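Local coordinates for glycoside hydrolase family 81 (Clostridium thermocellum, PDB 6FOP), which probably hydrolyses beta-1,3-glucans such as laminarin as part of the cellulosome system, at residues A262-Q267 with T283-M288; P272-L277 with K289-T294; P52-P57 with F82-N87; L241-T246 with F296-R301; S131-F136 with S202-P207. All coordinates share one frame; numbering follows the deposited sequence. Where two conformers were deposited one is given.

Contact 1: residues A262-Q267 with T283-M288; sequences ALYPHQ and TLRGIM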
# COMPACT_ATOMS: atom_id res chain seq x y z
N ALA A 262 -2.86 2.56 -18.74
CA ALA A 262 -3.45 3.70 -18.06
C ALA A 262 -2.65 3.88 -16.76
O ALA A 262 -2.50 2.95 -15.98
CB ALA A 262 -4.93 3.47 -17.77
N LEU A 263 -2.25 5.13 -16.50
CA LEU A 263 -1.41 5.49 -15.36
C LEU A 263 -2.15 6.38 -14.41
O LEU A 263 -2.82 7.30 -14.84
CB LEU A 263 -0.15 6.23 -15.84
CG LEU A 263 1.02 5.40 -16.31
CD1 LEU A 263 0.69 4.51 -17.50
CD2 LEU A 263 2.20 6.31 -16.66
N TYR A 264 -2.03 6.09 -13.12
CA TYR A 264 -2.56 6.95 -12.09
C TYR A 264 -1.70 8.22 -11.93
O TYR A 264 -0.50 8.21 -12.30
CB TYR A 264 -2.54 6.22 -10.78
CG TYR A 264 -3.46 5.04 -10.60
CD1 TYR A 264 -4.84 5.19 -10.61
CD2 TYR A 264 -2.95 3.74 -10.43
CE1 TYR A 264 -5.68 4.11 -10.35
CE2 TYR A 264 -3.77 2.68 -10.14
CZ TYR A 264 -5.14 2.84 -10.12
OH TYR A 264 -5.91 1.75 -9.79
N PRO A 265 -2.26 9.27 -11.32
CA PRO A 265 -1.45 10.47 -11.07
C PRO A 265 -0.11 10.25 -10.36
O PRO A 265 0.88 10.88 -10.74
CB PRO A 265 -2.38 11.33 -10.23
CG PRO A 265 -3.74 10.97 -10.74
CD PRO A 265 -3.66 9.49 -10.97
N HIS A 266 -0.06 9.37 -9.36
CA HIS A 266 1.24 9.17 -8.71
C HIS A 266 2.30 8.59 -9.64
O HIS A 266 3.50 8.63 -9.32
CB HIS A 266 1.12 8.34 -7.43
CG HIS A 266 0.95 6.88 -7.69
ND1 HIS A 266 -0.27 6.34 -8.01
CD2 HIS A 266 1.83 5.85 -7.69
CE1 HIS A 266 -0.13 5.06 -8.24
NE2 HIS A 266 1.13 4.73 -8.03
N GLN A 267 1.88 8.00 -10.77
CA GLN A 267 2.79 7.47 -11.78
C GLN A 267 3.12 8.50 -12.85
O GLN A 267 4.26 8.60 -13.27
CB GLN A 267 2.19 6.24 -12.46
CG GLN A 267 2.00 5.07 -11.50
CD GLN A 267 1.09 3.98 -12.01
OE1 GLN A 267 0.13 4.27 -12.70
NE2 GLN A 267 1.38 2.75 -11.68
N THR A 283 -11.33 9.15 -13.25
CA THR A 283 -11.53 8.07 -12.30
C THR A 283 -11.55 8.59 -10.88
O THR A 283 -11.27 9.75 -10.60
CB THR A 283 -10.39 7.01 -12.39
OG1 THR A 283 -9.22 7.46 -11.68
CG2 THR A 283 -10.05 6.67 -13.84
N LEU A 284 -11.89 7.70 -9.96
CA LEU A 284 -11.92 8.03 -8.55
C LEU A 284 -10.55 8.51 -8.06
O LEU A 284 -10.50 9.34 -7.13
CB LEU A 284 -12.34 6.81 -7.75
CG LEU A 284 -12.56 7.02 -6.27
CD1 LEU A 284 -13.75 7.93 -6.01
CD2 LEU A 284 -12.75 5.69 -5.59
N ARG A 285 -9.48 8.01 -8.68
CA ARG A 285 -8.09 8.37 -8.33
C ARG A 285 -7.58 9.61 -9.05
O ARG A 285 -6.40 9.93 -9.00
CB ARG A 285 -7.16 7.17 -8.61
CG ARG A 285 -7.40 5.96 -7.73
CD ARG A 285 -6.79 6.09 -6.33
NE ARG A 285 -7.03 4.85 -5.60
CZ ARG A 285 -8.18 4.49 -5.03
NH1 ARG A 285 -9.20 5.37 -4.86
NH2 ARG A 285 -8.34 3.25 -4.61
N GLY A 286 -8.47 10.35 -9.71
CA GLY A 286 -8.06 11.46 -10.55
C GLY A 286 -8.02 11.06 -12.02
O GLY A 286 -8.55 10.01 -12.43
N ILE A 287 -7.35 11.88 -12.80
CA ILE A 287 -7.22 11.62 -14.22
C ILE A 287 -6.17 10.52 -14.40
O ILE A 287 -5.05 10.63 -13.86
CB ILE A 287 -6.76 12.87 -14.98
CG1 ILE A 287 -7.81 13.97 -14.88
CG2 ILE A 287 -6.39 12.57 -16.42
CD1 ILE A 287 -9.16 13.66 -15.45
N MET A 288 -6.53 9.47 -15.13
CA MET A 288 -5.58 8.48 -15.61
C MET A 288 -5.17 8.88 -17.00
O MET A 288 -6.02 9.06 -17.87
CB MET A 288 -6.14 7.05 -15.59
CG MET A 288 -6.34 6.52 -14.18
SD MET A 288 -6.91 4.81 -14.10
CE MET A 288 -5.36 3.90 -14.05
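Met288 and Tyr264 lie side by side and point the same way, the methionine methyl set over one face of the phenol ring. Met288 CE stands 3.8 Å from the centroid of the Tyr264 ring and 17° off its normal, a CH-pi contact displaced toward the CD1 and CE1 rim. The bend that delivers it lies at the thioether: chi3 of 90° turns CE out of the otherwise extended chain, while Met288 SD stays oblique to the Tyr264 ring at 4.6 Å from its centroid, a Met-aromatic contact. Met288 CE also touches Ala262 CB at 3.8 Å. Arg285 crosses Tyr264 at a slant, guanidinium and ring planes 19° apart, with Arg285 CG 3.6 Å from Tyr264 CE1, and its guanidinium continues to a salt bridge with Glu474. The phenol OH is taken up by His56 and Lys129.

These groups sit where strand 260-263 gives way to helix 265-268, Tyr264 being the N-cap; the other segment is a type I turn, Thr283 to Gly286, leading into the antiparallel strand 286-292. Gln267 OE1 accepts the Tyr264 backbone N-H at 2.9 Å, folding the Gln267 side chain back over the helix start. Pro265 presents CG and CD to two carbonyls, with CG 3.3 Å from Arg285 O, a buried oxygen without a hydrogen-bond partner. Beside it, Leu263 O receives a CA-H...O contact from Met288 CA at 3.1 Å.

Contact 2: residues P272-L277 with K289-T294; sequences PHILPL and KTIQGT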
# COMPACT_ATOMS: atom_id res chain seq x y z
N PRO A 272 9.21 12.33 -16.57
CA PRO A 272 9.82 12.69 -17.85
C PRO A 272 10.11 11.50 -18.79
O PRO A 272 10.69 11.69 -19.86
CB PRO A 272 11.12 13.36 -17.40
CG PRO A 272 11.53 12.55 -16.24
CD PRO A 272 10.24 12.23 -15.51
N HIS A 273 9.72 10.30 -18.35
CA HIS A 273 10.04 9.05 -19.05
C HIS A 273 8.88 8.50 -19.88
O HIS A 273 8.97 7.39 -20.36
CB HIS A 273 10.51 8.00 -18.05
CG HIS A 273 11.63 8.48 -17.18
ND1 HIS A 273 12.89 8.69 -17.68
CD2 HIS A 273 11.66 8.87 -15.88
CE1 HIS A 273 13.68 9.13 -16.71
NE2 HIS A 273 12.95 9.26 -15.62
N ILE A 274 7.82 9.27 -20.01
CA ILE A 274 6.66 8.86 -20.78
C ILE A 274 6.24 9.97 -21.76
O ILE A 274 6.50 11.15 -21.53
CB ILE A 274 5.47 8.50 -19.86
CG1 ILE A 274 5.04 9.68 -18.98
CG2 ILE A 274 5.78 7.27 -19.03
CD1 ILE A 274 3.83 9.42 -18.13
N LEU A 275 5.55 9.55 -22.83
CA LEU A 275 4.97 10.45 -23.83
C LEU A 275 3.50 10.08 -23.98
O LEU A 275 3.14 9.31 -24.86
CB LEU A 275 5.72 10.34 -25.16
CG LEU A 275 7.05 11.07 -25.17
CD1 LEU A 275 7.84 10.71 -26.41
CD2 LEU A 275 6.83 12.59 -25.10
N PRO A 276 2.63 10.64 -23.13
CA PRO A 276 1.23 10.22 -23.12
C PRO A 276 0.52 10.38 -24.46
O PRO A 276 0.81 11.29 -25.23
CB PRO A 276 0.61 11.12 -22.07
CG PRO A 276 1.75 11.35 -21.13
CD PRO A 276 2.90 11.60 -22.05
N LEU A 277 -0.42 9.47 -24.67
CA LEU A 277 -1.38 9.55 -25.74
C LEU A 277 -2.37 10.65 -25.40
O LEU A 277 -2.37 11.18 -24.29
CB LEU A 277 -2.12 8.21 -25.86
CG LEU A 277 -1.28 6.97 -26.17
CD1 LEU A 277 -2.17 5.75 -26.10
CD2 LEU A 277 -0.62 7.08 -27.52
N LYS A 289 -3.87 9.04 -17.22
CA LYS A 289 -3.31 9.23 -18.54
C LYS A 289 -3.07 7.87 -19.18
O LYS A 289 -3.17 6.83 -18.54
CB LYS A 289 -2.03 10.08 -18.49
CG LYS A 289 -2.29 11.50 -18.02
CD LYS A 289 -1.02 12.35 -18.19
CE LYS A 289 -1.26 13.76 -17.71
NZ LYS A 289 -0.03 14.58 -17.88
N THR A 290 -2.78 7.90 -20.47
CA THR A 290 -2.48 6.67 -21.19
C THR A 290 -1.18 6.78 -21.96
O THR A 290 -0.77 7.86 -22.40
CB THR A 290 -3.62 6.28 -22.15
OG1 THR A 290 -3.85 7.32 -23.12
CG2 THR A 290 -4.88 5.92 -21.41
N ILE A 291 -0.55 5.62 -22.16
CA ILE A 291 0.65 5.51 -22.99
C ILE A 291 0.49 4.27 -23.87
O ILE A 291 -0.29 3.37 -23.54
CB ILE A 291 1.95 5.39 -22.17
CG1 ILE A 291 1.94 4.13 -21.29
CG2 ILE A 291 2.12 6.67 -21.34
CD1 ILE A 291 3.23 3.89 -20.59
N GLN A 292 1.22 4.27 -24.97
CA GLN A 292 1.36 3.07 -25.78
C GLN A 292 2.64 2.38 -25.38
O GLN A 292 3.71 2.99 -25.43
CB GLN A 292 1.44 3.42 -27.27
CG GLN A 292 1.87 2.27 -28.19
CD GLN A 292 1.05 1.04 -28.08
OE1 GLN A 292 1.60 -0.06 -27.97
NE2 GLN A 292 -0.27 1.20 -28.16
N GLY A 293 2.52 1.11 -25.06
CA GLY A 293 3.70 0.29 -24.82
C GLY A 293 3.42 -0.81 -23.86
O GLY A 293 2.36 -0.84 -23.20
N THR A 294 4.38 -1.71 -23.76
CA THR A 294 4.29 -2.79 -22.82
C THR A 294 5.08 -2.53 -21.54
O THR A 294 5.05 -3.37 -20.65
CB THR A 294 4.75 -4.10 -23.46
OG1 THR A 294 6.05 -3.92 -24.01
CG2 THR A 294 3.74 -4.51 -24.53
O HOH W 1 3.01 6.55 -25.54
O HOH W 2 -2.97 10.64 -21.69
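Pro276 and Leu277 meet strand 286-292 almost at right angles: residues 274-277 run at 93° to residues 289-292, and the CA atoms of Pro276 and Ile291 come within 4.7 Å. One direct backbone bond joins them, from Leu277 N to Thr290 O at 2.8 Å, with the donor tilted 33° from the carbonyl plane. Pro276 CA adds a CA-H...O contact to the same oxygen. Two waters bridge the backbones, one from Leu275 O to Gln292 N and the other from Leu277 O to Thr290 N.

Leu277 crosses Thr290 at about a right angle, its CB 3.4 Å from Thr290 OG1, while Leu277 CD1 reaches the backbone at Ile291 C, 3.8 Å away. The Thr290 hydroxyl lies between the backbone N and carbonyl carbon of its own residue (chi1 59°) and is hydrogen-bonded to Tyr279 O. Ile291 CG2 reaches Ile274 CB at 4.1 Å. Pro276 CG comes 4.2 Å from Lys289 CD. One direct bond and two waters thus satisfy backbone groups too nearly perpendicular to pair as strands, while apolar side chains pack around them.

Contact 3: residues P52-P57 with F82-N87; sequences PIYAHP and FGAHKN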
# COMPACT_ATOMS: atom_id res chain seq x y z
N PRO A 52 -17.39 -6.49 -5.90
CA PRO A 52 -16.86 -5.67 -7.00
C PRO A 52 -15.35 -5.55 -6.99
O PRO A 52 -14.72 -5.40 -5.93
CB PRO A 52 -17.56 -4.32 -6.78
CG PRO A 52 -18.84 -4.69 -6.09
CD PRO A 52 -18.41 -5.76 -5.13
N ILE A 53 -14.78 -5.55 -8.20
CA ILE A 53 -13.35 -5.63 -8.46
C ILE A 53 -12.93 -4.29 -9.05
O ILE A 53 -13.29 -3.97 -10.18
CB ILE A 53 -13.03 -6.76 -9.46
CG1 ILE A 53 -13.65 -8.10 -9.03
CG2 ILE A 53 -11.52 -6.87 -9.68
CD1 ILE A 53 -13.10 -8.67 -7.75
N TYR A 54 -12.17 -3.49 -8.28
CA TYR A 54 -11.84 -2.15 -8.68
C TYR A 54 -10.47 -2.11 -9.32
O TYR A 54 -9.46 -1.90 -8.66
CB TYR A 54 -11.97 -1.16 -7.49
CG TYR A 54 -13.42 -0.96 -7.05
CD1 TYR A 54 -13.99 -1.79 -6.10
CD2 TYR A 54 -14.23 -0.00 -7.65
CE1 TYR A 54 -15.33 -1.65 -5.73
CE2 TYR A 54 -15.56 0.12 -7.29
CZ TYR A 54 -16.10 -0.69 -6.31
OH TYR A 54 -17.42 -0.51 -6.00
N ALA A 55 -10.44 -2.39 -10.62
CA ALA A 55 -9.22 -2.41 -11.39
C ALA A 55 -8.74 -1.03 -11.80
O ALA A 55 -7.59 -0.67 -11.50
CB ALA A 55 -9.39 -3.32 -12.62
N HIS A 56 -9.64 -0.27 -12.41
CA HIS A 56 -9.45 1.12 -12.86
C HIS A 56 -8.68 1.20 -14.19
O HIS A 56 -7.55 0.73 -14.28
CB HIS A 56 -8.73 2.02 -11.84
CG HIS A 56 -9.33 2.07 -10.47
ND1 HIS A 56 -8.54 2.07 -9.34
CD2 HIS A 56 -10.61 2.16 -10.02
CE1 HIS A 56 -9.30 2.14 -8.26
NE2 HIS A 56 -10.56 2.22 -8.64
N PRO A 57 -9.27 1.78 -15.24
CA PRO A 57 -10.56 2.51 -15.21
C PRO A 57 -11.82 1.63 -15.11
O PRO A 57 -12.90 2.15 -14.86
CB PRO A 57 -10.51 3.31 -16.52
CG PRO A 57 -9.67 2.43 -17.41
CD PRO A 57 -8.57 1.96 -16.51
N PHE A 82 -17.73 9.06 -4.49
CA PHE A 82 -18.00 7.68 -4.92
C PHE A 82 -17.66 7.39 -6.37
O PHE A 82 -17.90 8.22 -7.25
CB PHE A 82 -19.47 7.36 -4.69
CG PHE A 82 -19.93 7.53 -3.27
CD1 PHE A 82 -19.76 6.53 -2.32
CD2 PHE A 82 -20.61 8.68 -2.89
CE1 PHE A 82 -20.21 6.70 -1.02
CE2 PHE A 82 -21.05 8.86 -1.60
CZ PHE A 82 -20.86 7.86 -0.66
N GLY A 83 -17.06 6.23 -6.59
CA GLY A 83 -16.90 5.62 -7.91
C GLY A 83 -17.31 4.17 -7.83
O GLY A 83 -16.49 3.26 -8.01
N ALA A 84 -18.58 3.95 -7.54
CA ALA A 84 -19.09 2.60 -7.30
C ALA A 84 -19.13 1.78 -8.57
O ALA A 84 -19.45 2.28 -9.66
CB ALA A 84 -20.49 2.65 -6.72
N HIS A 85 -18.86 0.50 -8.42
CA HIS A 85 -19.08 -0.43 -9.52
C HIS A 85 -20.56 -0.44 -9.91
O HIS A 85 -21.43 -0.51 -9.04
CB HIS A 85 -18.65 -1.85 -9.15
CG HIS A 85 -19.11 -2.88 -10.13
ND1 HIS A 85 -18.56 -3.02 -11.39
CD2 HIS A 85 -20.13 -3.77 -10.05
CE1 HIS A 85 -19.23 -3.95 -12.05
NE2 HIS A 85 -20.17 -4.44 -11.25
N LYS A 86 -20.82 -0.38 -11.21
CA LYS A 86 -22.14 -0.64 -11.78
C LYS A 86 -21.98 -1.52 -13.01
O LYS A 86 -20.94 -1.53 -13.66
CB LYS A 86 -22.89 0.67 -12.11
CG LYS A 86 -22.11 1.60 -13.02
CD LYS A 86 -22.94 2.47 -13.90
CE LYS A 86 -22.10 3.56 -14.51
NZ LYS A 86 -21.51 3.23 -15.81
N ASN A 87 -23.03 -2.26 -13.32
CA ASN A 87 -23.11 -3.14 -14.49
C ASN A 87 -23.48 -2.35 -15.74
O ASN A 87 -24.65 -1.95 -15.89
CB ASN A 87 -24.15 -4.22 -14.19
CG ASN A 87 -24.33 -5.23 -15.31
OD1 ASN A 87 -23.39 -5.74 -15.87
ND2 ASN A 87 -25.59 -5.54 -15.60
O HOH W 3 -13.76 3.41 -8.55
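Pro52 and His85 mark the nearest backbone approach, their CA atoms 6.2 Å apart, so the edge strand 53-54 and the loop before strand 89-93 meet through side chains set against the loop, partly against its backbone, rather than as paired strands. Tyr54 spans the gap. Its OH accepts the His85 backbone N-H at 3.0 Å in a nearly straight bond, 168° at the hydrogen, and is also hydrogen-bonded to Ala486 O. Gly83 O lies at the edge of the tyrosine ring, close to its plane and 3.4 Å from Tyr54 CE2.

Next to Tyr54 the His85 side chain crosses Pro52 obliquely, the two CB atoms 3.6 Å apart. The imidazole is hydrogen-bonded to Thr59 through ND1 and to Glu68 through NE2. A water donates to Gly83 O and has a weak, long contact with His56 NE2. The phenolic oxygen thus serves as a junction: it accepts the loop's N-H and gives its proton to the Ala486 carbonyl, tying the seven-stranded sheet to a loop near the four-stranded sheet of strand 80-82.

Contact 4: residues L241-T246 with F296-R301; sequences LTTTFT and FKTVYR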
# COMPACT_ATOMS: atom_id res chain seq x y z
N LEU A 241 14.71 6.15 -6.57
CA LEU A 241 14.06 4.85 -6.58
C LEU A 241 13.31 4.72 -7.91
O LEU A 241 12.39 5.48 -8.18
CB LEU A 241 13.14 4.73 -5.37
CG LEU A 241 12.51 3.40 -5.00
CD1 LEU A 241 11.37 3.09 -5.93
CD2 LEU A 241 13.52 2.28 -4.98
N THR A 242 13.77 3.78 -8.74
CA THR A 242 13.20 3.51 -10.04
C THR A 242 12.36 2.25 -9.99
O THR A 242 12.78 1.24 -9.44
CB THR A 242 14.32 3.33 -11.05
OG1 THR A 242 15.07 4.55 -11.15
CG2 THR A 242 13.76 2.99 -12.44
N THR A 243 11.15 2.34 -10.55
CA THR A 243 10.27 1.17 -10.69
C THR A 243 9.93 0.99 -12.16
O THR A 243 9.55 1.97 -12.82
CB THR A 243 8.96 1.33 -9.91
OG1 THR A 243 9.27 1.72 -8.55
CG2 THR A 243 8.16 0.03 -9.89
N THR A 244 10.09 -0.23 -12.66
CA THR A 244 9.70 -0.60 -14.02
C THR A 244 8.44 -1.46 -13.93
O THR A 244 8.35 -2.34 -13.09
CB THR A 244 10.87 -1.30 -14.74
OG1 THR A 244 11.98 -0.39 -14.76
CG2 THR A 244 10.56 -1.64 -16.19
N PHE A 245 7.47 -1.15 -14.80
CA PHE A 245 6.20 -1.89 -14.94
C PHE A 245 6.19 -2.52 -16.31
O PHE A 245 6.41 -1.82 -17.29
CB PHE A 245 5.03 -0.92 -14.83
CG PHE A 245 5.00 -0.20 -13.50
CD1 PHE A 245 5.76 0.93 -13.30
CD2 PHE A 245 4.21 -0.66 -12.47
CE1 PHE A 245 5.75 1.59 -12.07
CE2 PHE A 245 4.21 -0.01 -11.24
CZ PHE A 245 4.99 1.10 -11.05
N THR A 246 5.99 -3.84 -16.37
CA THR A 246 6.03 -4.57 -17.66
C THR A 246 4.83 -5.48 -17.78
O THR A 246 4.52 -6.24 -16.87
CB THR A 246 7.34 -5.38 -17.78
OG1 THR A 246 8.44 -4.50 -17.56
CG2 THR A 246 7.46 -6.02 -19.16
N PHE A 296 6.79 0.83 -18.79
CA PHE A 296 7.17 2.19 -18.45
C PHE A 296 7.88 2.18 -17.10
O PHE A 296 7.85 1.19 -16.38
CB PHE A 296 5.96 3.14 -18.43
CG PHE A 296 4.99 2.90 -17.31
CD1 PHE A 296 3.99 1.96 -17.43
CD2 PHE A 296 5.05 3.67 -16.13
CE1 PHE A 296 3.07 1.75 -16.42
CE2 PHE A 296 4.13 3.47 -15.14
CZ PHE A 296 3.15 2.49 -15.27
N LYS A 297 8.47 3.32 -16.77
CA LYS A 297 9.08 3.48 -15.46
C LYS A 297 8.61 4.72 -14.76
O LYS A 297 8.16 5.68 -15.39
CB LYS A 297 10.60 3.44 -15.53
CG LYS A 297 11.29 4.60 -16.16
CD LYS A 297 12.80 4.33 -16.13
CE LYS A 297 13.59 5.53 -16.60
NZ LYS A 297 15.05 5.21 -16.57
N THR A 298 8.73 4.68 -13.43
CA THR A 298 8.62 5.88 -12.60
C THR A 298 9.95 6.01 -11.88
O THR A 298 10.61 4.99 -11.56
CB THR A 298 7.48 5.77 -11.56
OG1 THR A 298 7.72 4.65 -10.70
CG2 THR A 298 6.14 5.64 -12.23
N VAL A 299 10.32 7.25 -11.57
CA VAL A 299 11.55 7.53 -10.80
C VAL A 299 11.18 8.58 -9.75
O VAL A 299 10.72 9.66 -10.09
CB VAL A 299 12.72 8.03 -11.67
CG1 VAL A 299 13.96 8.21 -10.80
CG2 VAL A 299 13.03 7.02 -12.78
N TYR A 300 11.38 8.22 -8.48
CA TYR A 300 11.14 9.13 -7.38
C TYR A 300 12.45 9.46 -6.70
O TYR A 300 13.33 8.64 -6.61
CB TYR A 300 10.21 8.47 -6.38
CG TYR A 300 8.87 8.00 -6.94
CD1 TYR A 300 8.07 8.82 -7.72
CD2 TYR A 300 8.37 6.75 -6.60
CE1 TYR A 300 6.84 8.38 -8.22
CE2 TYR A 300 7.15 6.31 -7.08
CZ TYR A 300 6.38 7.13 -7.87
OH TYR A 300 5.17 6.65 -8.33
N ARG A 301 12.53 10.64 -6.12
CA ARG A 301 13.64 10.99 -5.23
C ARG A 301 13.32 10.48 -3.82
O ARG A 301 12.25 10.72 -3.26
CB ARG A 301 13.87 12.49 -5.23
CG ARG A 301 14.41 13.00 -6.54
CD ARG A 301 15.04 14.38 -6.43
NE ARG A 301 15.20 15.01 -7.73
CZ ARG A 301 16.16 14.73 -8.61
NH1 ARG A 301 17.08 13.80 -8.35
NH2 ARG A 301 16.19 15.37 -9.78
O HOH W 4 9.72 4.38 -8.58
O HOH W 5 16.23 5.43 -13.51
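Phe245 lays CD1 over one face of the Phe296 ring, 3.5 Å above its plane and shifted toward the rim. The two planes are only 12° from parallel, but the rings are slid apart and barely overlap, with centroids 4.7 Å apart. Phe245 CB also stands over the Phe296 face, 4.0 Å from its centroid, a CH-pi contact. At the Phe245 edge, in its plane, lie Thr298 OG1 and Phe296 O. Phe296 CG sits between its own backbone N and carbonyl carbon (chi1 69°), toward Phe245.

The strands carrying these rings, 240-251 and 295-301, are antiparallel neighbours in a three-stranded sheet. Three hydrogen-bonded pairs, Leu241 with Tyr300, Thr243 with Thr298 and Phe245 with Phe296, alternate with two non-hydrogen-bonded ones; Phe245 N to Phe296 O, at 2.8 Å, is nearly straight. On the face of the phenylalanines, Thr243 and Thr298 run side by side, and a water joins both hydroxyls while donating to Leu241 O at 2.9 Å. On the other face Thr242 OG1 packs 3.6 Å from Val299 CG2, and a second water links that hydroxyl to Lys297 NZ. Tyr473 meets the Phe245 ring at a steep angle, and helix 514-534 packs on Leu241 and Tyr300.

Contact 5: residues S131-F136 with S202-P207; sequences SPYAYF and SIAVLP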
# COMPACT_ATOMS: atom_id res chain seq x y z
N SER A 131 -5.39 -1.01 -17.19
CA SER A 131 -5.71 -1.30 -18.59
C SER A 131 -7.12 -0.81 -18.88
O SER A 131 -8.03 -1.08 -18.12
CB SER A 131 -5.67 -2.79 -18.90
OG SER A 131 -5.94 -3.02 -20.26
N PRO A 132 -7.33 -0.25 -20.08
CA PRO A 132 -8.72 0.01 -20.51
C PRO A 132 -9.39 -1.24 -21.11
O PRO A 132 -10.56 -1.16 -21.48
CB PRO A 132 -8.53 1.09 -21.59
CG PRO A 132 -7.24 0.75 -22.19
CD PRO A 132 -6.36 0.29 -21.05
N TYR A 133 -8.63 -2.32 -21.27
CA TYR A 133 -9.13 -3.58 -21.82
C TYR A 133 -9.50 -4.59 -20.75
O TYR A 133 -8.94 -4.55 -19.63
CB TYR A 133 -8.09 -4.25 -22.69
CG TYR A 133 -7.69 -3.48 -23.91
CD1 TYR A 133 -8.46 -3.56 -25.10
CD2 TYR A 133 -6.54 -2.73 -23.95
CE1 TYR A 133 -8.08 -2.88 -26.24
CE2 TYR A 133 -6.16 -2.03 -25.08
CZ TYR A 133 -6.95 -2.11 -26.24
OH TYR A 133 -6.51 -1.43 -27.37
N ALA A 134 -10.39 -5.53 -21.11
CA ALA A 134 -10.52 -6.81 -20.40
C ALA A 134 -10.54 -7.88 -21.48
O ALA A 134 -11.08 -7.66 -22.58
CB ALA A 134 -11.76 -6.89 -19.52
N TYR A 135 -9.91 -9.01 -21.19
CA TYR A 135 -9.65 -10.05 -22.18
C TYR A 135 -10.31 -11.36 -21.75
O TYR A 135 -10.29 -11.71 -20.58
CB TYR A 135 -8.15 -10.28 -22.33
CG TYR A 135 -7.31 -9.02 -22.51
CD1 TYR A 135 -7.22 -8.38 -23.72
CD2 TYR A 135 -6.62 -8.47 -21.44
CE1 TYR A 135 -6.47 -7.25 -23.90
CE2 TYR A 135 -5.85 -7.34 -21.60
CZ TYR A 135 -5.77 -6.70 -22.80
OH TYR A 135 -4.99 -5.57 -22.94
N PHE A 136 -10.87 -12.09 -22.73
CA PHE A 136 -11.65 -13.28 -22.44
C PHE A 136 -11.33 -14.41 -23.41
O PHE A 136 -11.07 -14.16 -24.59
CB PHE A 136 -13.16 -12.98 -22.54
CG PHE A 136 -13.62 -11.82 -21.66
CD1 PHE A 136 -13.59 -10.53 -22.13
CD2 PHE A 136 -14.06 -12.06 -20.37
CE1 PHE A 136 -13.99 -9.46 -21.32
CE2 PHE A 136 -14.45 -11.00 -19.56
CZ PHE A 136 -14.42 -9.71 -20.05
N SER A 202 -12.32 -9.58 -26.65
CA SER A 202 -11.93 -8.52 -25.69
C SER A 202 -12.87 -7.35 -25.77
O SER A 202 -13.62 -7.20 -26.74
CB SER A 202 -10.48 -8.08 -25.90
OG SER A 202 -10.32 -7.48 -27.16
N ILE A 203 -12.81 -6.50 -24.76
CA ILE A 203 -13.59 -5.25 -24.71
C ILE A 203 -12.63 -4.16 -24.26
O ILE A 203 -11.58 -4.46 -23.64
CB ILE A 203 -14.81 -5.35 -23.79
CG1 ILE A 203 -14.43 -5.45 -22.30
CG2 ILE A 203 -15.67 -6.54 -24.19
CD1 ILE A 203 -14.18 -4.12 -21.59
N ALA A 204 -12.96 -2.91 -24.58
CA ALA A 204 -12.26 -1.75 -23.99
C ALA A 204 -13.24 -0.69 -23.68
O ALA A 204 -14.20 -0.48 -24.41
CB ALA A 204 -11.20 -1.17 -24.91
N VAL A 205 -12.98 0.02 -22.59
CA VAL A 205 -13.65 1.29 -22.36
C VAL A 205 -12.91 2.38 -23.15
O VAL A 205 -11.68 2.48 -23.10
CB VAL A 205 -13.79 1.65 -20.87
CG1 VAL A 205 -12.44 1.73 -20.14
CG2 VAL A 205 -14.56 2.96 -20.70
N LEU A 206 -13.67 3.13 -23.95
CA LEU A 206 -13.12 4.11 -24.88
C LEU A 206 -13.32 5.50 -24.32
O LEU A 206 -14.29 5.74 -23.62
CB LEU A 206 -13.85 4.00 -26.22
CG LEU A 206 -13.81 2.62 -26.86
CD1 LEU A 206 -14.74 2.57 -28.07
CD2 LEU A 206 -12.40 2.23 -27.25
N PRO A 207 -12.43 6.43 -24.69
CA PRO A 207 -12.54 7.79 -24.20
C PRO A 207 -13.51 8.65 -25.02
O PRO A 207 -13.80 9.78 -24.61
CB PRO A 207 -11.10 8.33 -24.35
CG PRO A 207 -10.52 7.51 -25.45
CD PRO A 207 -11.14 6.16 -25.35
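Pro132 O accepts the N-H of Val205 at 2.9 Å, the donor lying in the carbonyl plane, and also receives a CA-H...O contact from Ala204 CA at 3.1 Å. Farther along, Ala134 and Ile203 form a hydrogen-bonded antiparallel pair, exchanging two backbone bonds of 3.0 Å between N and O of each residue. Ser131 OG accepts the N-H of Tyr133 at 3.0 Å, an ST turn just before the strand.

On one face of the sheet Ala204 CB reaches 3.6 Å from Tyr133 CD1, and Ser202 CB approaches Tyr135 CD1 obliquely. On the other, Ile203 sets CG1 between its backbone N and carbonyl carbon (chi1 69°), where it packs on Ala134 CB and meets the edge of the Phe136 ring, 4.2 Å from Phe136 CE1. The strands are the central pair of an eight-stranded antiparallel sheet, flanked by strands 121-128 and 170-175. Helix 211-220 packs, through Tyr220, on Tyr133, on the sheet face that also carries Ala204 and Tyr135; Tyr133 OH is bonded to Tyr217 O of the same helix.

How the contacts relate
Along the chain contact 3 closes first, then contact 5, and both precede the other three. Contact 4 encloses contacts 1 and 2, whose segments alternate and share strand 286-292, their centres about 13 Å apart. The small sheet of strands 260-263 and 286-292 thus becomes a hub: Leu263 N is hydrogen-bonded to Lys289 O between contacts 1 and 2, His266 O to Tyr300 OH toward contact 4, and the phenol of contact 1 reaches contact 3. Pro57 then packs on residues of contact 5, whose centre lies about 14 Å from that of contact 3. Four separate sheets are joined in this way: the two three-stranded ones, the seven-stranded and the eight-stranded.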